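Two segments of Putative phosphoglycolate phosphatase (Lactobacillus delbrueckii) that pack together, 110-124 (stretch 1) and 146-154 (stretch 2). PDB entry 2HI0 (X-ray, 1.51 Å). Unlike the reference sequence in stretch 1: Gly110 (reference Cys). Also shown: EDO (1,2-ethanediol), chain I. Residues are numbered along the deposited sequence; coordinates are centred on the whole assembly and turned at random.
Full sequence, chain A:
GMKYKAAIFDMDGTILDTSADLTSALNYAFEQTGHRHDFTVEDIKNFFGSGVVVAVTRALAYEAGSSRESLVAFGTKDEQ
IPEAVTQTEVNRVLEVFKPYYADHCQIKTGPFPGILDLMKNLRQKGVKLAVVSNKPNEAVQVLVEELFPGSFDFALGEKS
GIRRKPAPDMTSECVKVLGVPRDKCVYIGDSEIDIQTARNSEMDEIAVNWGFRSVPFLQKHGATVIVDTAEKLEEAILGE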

# COMPACT_ATOMS: atom_id res chain seq x y z
N GLY A 110 7.44 10.85 -5.02
CA GLY A 110 6.85 11.17 -6.32
C GLY A 110 6.30 9.92 -6.98
O GLY A 110 6.46 8.81 -6.49
N PRO A 111 5.69 10.09 -8.16
CA PRO A 111 5.18 8.94 -8.91
C PRO A 111 6.36 8.13 -9.42
O PRO A 111 7.42 8.68 -9.68
CB PRO A 111 4.42 9.60 -10.07
CG PRO A 111 5.08 10.94 -10.23
CD PRO A 111 5.49 11.37 -8.86
N PHE A 112 6.20 6.83 -9.56
CA PHE A 112 7.20 6.04 -10.29
C PHE A 112 7.20 6.46 -11.76
O PHE A 112 6.15 6.87 -12.32
CB PHE A 112 6.94 4.52 -10.19
CG PHE A 112 7.18 3.95 -8.81
CD1 PHE A 112 8.47 3.59 -8.38
CD2 PHE A 112 6.11 3.71 -7.96
CE1 PHE A 112 8.66 3.04 -7.12
CE2 PHE A 112 6.33 3.20 -6.72
CZ PHE A 112 7.60 2.84 -6.31
N PRO A 113 8.35 6.34 -12.42
CA PRO A 113 8.44 6.60 -13.87
C PRO A 113 7.33 5.88 -14.67
O PRO A 113 7.08 4.70 -14.48
CB PRO A 113 9.82 6.07 -14.24
CG PRO A 113 10.60 6.20 -12.93
CD PRO A 113 9.63 5.88 -11.85
N GLY A 114 6.66 6.62 -15.53
CA GLY A 114 5.60 6.02 -16.30
C GLY A 114 4.20 6.08 -15.77
O GLY A 114 3.26 5.82 -16.49
N ILE A 115 4.04 6.29 -14.47
CA ILE A 115 2.71 6.24 -13.83
C ILE A 115 1.74 7.37 -14.25
O ILE A 115 0.58 7.13 -14.52
CB ILE A 115 2.88 6.17 -12.30
CG1 ILE A 115 3.50 4.81 -11.86
CG2 ILE A 115 1.55 6.57 -11.56
CD1 ILE A 115 2.73 3.57 -12.33
N LEU A 116 2.24 8.59 -14.31
CA LEU A 116 1.44 9.73 -14.83
C LEU A 116 0.92 9.46 -16.27
O LEU A 116 -0.26 9.69 -16.58
CB LEU A 116 2.22 11.04 -14.72
CG LEU A 116 2.47 11.54 -13.30
CD1 LEU A 116 3.34 12.80 -13.26
CD2 LEU A 116 1.15 11.76 -12.55
N ASP A 117 1.79 8.92 -17.13
CA ASP A 117 1.37 8.57 -18.47
C ASP A 117 0.31 7.44 -18.44
O ASP A 117 -0.65 7.48 -19.19
CB ASP A 117 2.55 8.08 -19.34
CG ASP A 117 3.57 9.19 -19.74
OD1 ASP A 117 3.30 10.40 -19.63
OD2 ASP A 117 4.68 8.82 -20.19
N LEU A 118 0.52 6.45 -17.60
CA LEU A 118 -0.45 5.36 -17.46
C LEU A 118 -1.83 5.88 -17.14
O LEU A 118 -2.82 5.47 -17.74
CB LEU A 118 0.03 4.38 -16.37
CG LEU A 118 -0.89 3.23 -15.90
CD1 LEU A 118 -1.14 2.20 -16.97
CD2 LEU A 118 -0.32 2.57 -14.59
N MSE A 119 -1.91 6.76 -16.15
CA MSE A 119 -3.22 7.31 -15.73
C MSE A 119 -3.93 8.11 -16.83
O MSE A 119 -5.14 7.96 -17.08
CB MSE A 119 -3.12 8.12 -14.42
CG MSE A 119 -2.56 7.29 -13.23
SE MSE A 119 -3.39 5.54 -12.94
CE MSE A 119 -2.22 4.89 -11.52
N LYS A 120 -3.16 8.93 -17.52
CA LYS A 120 -3.67 9.69 -18.65
C LYS A 120 -4.22 8.76 -19.72
O LYS A 120 -5.31 8.99 -20.27
CB LYS A 120 -2.53 10.56 -19.21
CG LYS A 120 -2.87 11.42 -20.41
CD LYS A 120 -1.72 12.39 -20.73
N ASN A 121 -3.44 7.71 -20.03
CA ASN A 121 -3.78 6.80 -21.11
C ASN A 121 -5.01 5.99 -20.74
O ASN A 121 -5.90 5.77 -21.57
CB ASN A 121 -2.63 5.85 -21.42
CG ASN A 121 -1.43 6.54 -22.08
OD1 ASN A 121 -1.50 7.71 -22.50
ND2 ASN A 121 -0.30 5.83 -22.13
N LEU A 122 -5.06 5.51 -19.49
CA LEU A 122 -6.23 4.70 -19.10
C LEU A 122 -7.52 5.53 -19.11
O LEU A 122 -8.58 5.03 -19.52
CB LEU A 122 -6.01 4.04 -17.74
CG LEU A 122 -4.94 2.93 -17.64
CD1 LEU A 122 -4.79 2.58 -16.17
CD2 LEU A 122 -5.23 1.69 -18.48
N ARG A 123 -7.47 6.77 -18.65
CA ARG A 123 -8.66 7.62 -18.62
C ARG A 123 -9.10 7.86 -20.07
O ARG A 123 -10.29 7.85 -20.35
CB ARG A 123 -8.39 8.94 -17.92
CG ARG A 123 -8.08 8.79 -16.45
CD ARG A 123 -7.54 10.09 -15.85
NE ARG A 123 -8.41 11.22 -16.20
CZ ARG A 123 -9.61 11.44 -15.67
NH1 ARG A 123 -10.12 10.63 -14.73
NH2 ARG A 123 -10.30 12.51 -16.05
N GLN A 124 -8.13 8.02 -20.97
CA GLN A 124 -8.46 8.23 -22.40
C GLN A 124 -9.18 7.02 -23.00
O GLN A 124 -9.98 7.18 -23.92
CB GLN A 124 -7.21 8.58 -23.23
C1 EDO I . 7.53 1.86 -12.79
O1 EDO I . 8.49 2.92 -12.80
C2 EDO I . 8.05 0.90 -13.83
O2 EDO I . 7.64 1.44 -15.08
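Stretch 2, residues 146-154: ELFPGSFDF

Stretch 2 leaves the last turn of a helix at Glu146 and Leu147, breaks from helical geometry at Phe148 (phi/psi -135/50), and continues as an irregular segment beside the 115–124 helix of stretch 1. The two chains advance in the same sense: Gly110 CA lies 7.4 Å from Leu147 CA, Leu116 CA 7.9 Å from Phe148 CA, and Met119 CA 6.8 Å from Ser151 CA. Stretch 1 enters its helix through a type II turn from Phe112 to Ile115, closed by Ile115 N to Phe112 O at 3.1 Å. Gly114 occupies the N-cap position with phi 93°, where a CB would be jammed against the preceding carbonyl oxygen. Together the stretches bury 440 Å².

Phe148 is the main apolar element of stretch 2. Its CA-to-CB bond points sideways, but chi1 of -56° (m) and chi2 of -86° bring the ring to the start of the helix. Ile115 CG2 meets the ring edge at 3.8 Å from Phe148 CE1, and Leu116 CD2 approaches the same CE1 obliquely, also at 3.8 Å. Pro111 CB is 4.3 Å from Phe148 CZ. Leu116 likewise starts sideways; its m,t rotamer carries CD2 inward, to 3.8 Å from Leu147 O as well. Ile115 does the reverse: CB points toward stretch 2, whereas the m,m rotamer leads the end of the chain away and leaves CG2 to make the contact. Leu147, in the m,t rotamer, points toward stretch 1 and places CD1 4.3 Å from Gly110 CA, a position that differs from the reference sequence.

One helical turn beyond Ile115, selenomethionine Met119 points toward stretch 2. Its m,m,t conformation takes CE to the edge of the Phe152 ring, 4.1 Å from CZ, with SE 5.2 Å from the ring centroid in an oblique sulfur–aromatic contact. Phe152 points away at CB, yet chi1 of -66° (m) brings its ring back to this methyl group. Met119 CB also lies 4.4 Å from Ser151 OG.

The contact turns polar at Arg123, a further turn along. The side chain bends at chi3 (50°, p) after an m,t start, setting the guanidinium against backbone carbonyls. NH1 makes a weak hydrogen bond to Ser151 O (3.0 Å, 126°), and Gly150 O lies over one guanidinium face, 3.5 Å from Arg123 CZ. Positive phi (72°) at Gly150 suits glycine. Asp153 OD1 stands near the guanidinium plane, but at 4.4 Å from Arg123 NH1 it is beyond salt-bridge range.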

# COMPACT_ATOMS: atom_id res chain seq x y z
N GLU A 146 -2.20 16.53 -4.54
CA GLU A 146 -1.01 17.24 -4.96
C GLU A 146 -0.36 16.62 -6.16
O GLU A 146 0.09 17.35 -7.05
CB GLU A 146 0.03 17.34 -3.84
CG GLU A 146 -0.44 18.21 -2.65
CD GLU A 146 -0.95 19.61 -3.07
OE1 GLU A 146 -0.20 20.36 -3.76
OE2 GLU A 146 -2.11 19.95 -2.73
N LEU A 147 -0.33 15.29 -6.22
CA LEU A 147 0.40 14.60 -7.30
C LEU A 147 -0.51 14.02 -8.39
O LEU A 147 -0.04 13.79 -9.51
CB LEU A 147 1.30 13.51 -6.71
CG LEU A 147 2.30 13.92 -5.64
CD1 LEU A 147 3.03 12.74 -5.02
CD2 LEU A 147 3.31 14.92 -6.20
N PHE A 148 -1.80 13.80 -8.09
CA PHE A 148 -2.73 13.27 -9.11
C PHE A 148 -4.08 13.99 -9.16
O PHE A 148 -5.14 13.35 -9.14
CB PHE A 148 -2.99 11.78 -8.84
CG PHE A 148 -1.77 10.92 -8.78
CD1 PHE A 148 -1.23 10.37 -9.94
CD2 PHE A 148 -1.26 10.52 -7.55
CE1 PHE A 148 -0.14 9.50 -9.84
CE2 PHE A 148 -0.18 9.65 -7.47
CZ PHE A 148 0.37 9.15 -8.60
N PRO A 149 -4.06 15.32 -9.23
CA PRO A 149 -5.34 16.06 -9.22
C PRO A 149 -6.19 15.75 -10.45
O PRO A 149 -5.68 15.71 -11.58
CB PRO A 149 -4.91 17.54 -9.20
CG PRO A 149 -3.50 17.53 -9.71
CD PRO A 149 -2.90 16.22 -9.35
N GLY A 150 -7.47 15.49 -10.23
CA GLY A 150 -8.38 15.11 -11.31
C GLY A 150 -8.24 13.73 -11.94
O GLY A 150 -9.01 13.40 -12.86
N SER A 151 -7.30 12.91 -11.48
CA SER A 151 -7.04 11.59 -12.09
C SER A 151 -7.99 10.50 -11.63
O SER A 151 -8.41 9.64 -12.43
CB SER A 151 -5.61 11.13 -11.79
OG SER A 151 -4.71 11.80 -12.63
N PHE A 152 -8.34 10.53 -10.35
CA PHE A 152 -9.05 9.43 -9.72
C PHE A 152 -10.50 9.73 -9.44
O PHE A 152 -10.87 10.84 -9.02
CB PHE A 152 -8.33 9.02 -8.40
CG PHE A 152 -6.97 8.45 -8.62
CD1 PHE A 152 -6.83 7.19 -9.22
CD2 PHE A 152 -5.82 9.15 -8.28
CE1 PHE A 152 -5.55 6.64 -9.45
CE2 PHE A 152 -4.55 8.60 -8.54
CZ PHE A 152 -4.42 7.35 -9.11
N ASP A 153 -11.33 8.74 -9.69
CA ASP A 153 -12.73 8.85 -9.41
C ASP A 153 -13.03 8.61 -7.93
O ASP A 153 -14.11 8.94 -7.47
CB ASP A 153 -13.48 7.83 -10.26
CG ASP A 153 -13.27 8.08 -11.75
OD1 ASP A 153 -13.45 9.23 -12.17
OD2 ASP A 153 -12.87 7.17 -12.51
N PHE A 154 -12.06 8.01 -7.22
CA PHE A 154 -12.22 7.61 -5.85
C PHE A 154 -10.85 7.41 -5.23
O PHE A 154 -9.98 6.82 -5.86
CB PHE A 154 -13.03 6.31 -5.76
CG PHE A 154 -13.26 5.80 -4.34
CD1 PHE A 154 -14.35 6.25 -3.61
CD2 PHE A 154 -12.40 4.89 -3.76
CE1 PHE A 154 -14.56 5.79 -2.32
CE2 PHE A 154 -12.62 4.44 -2.48
CZ PHE A 154 -13.70 4.90 -1.77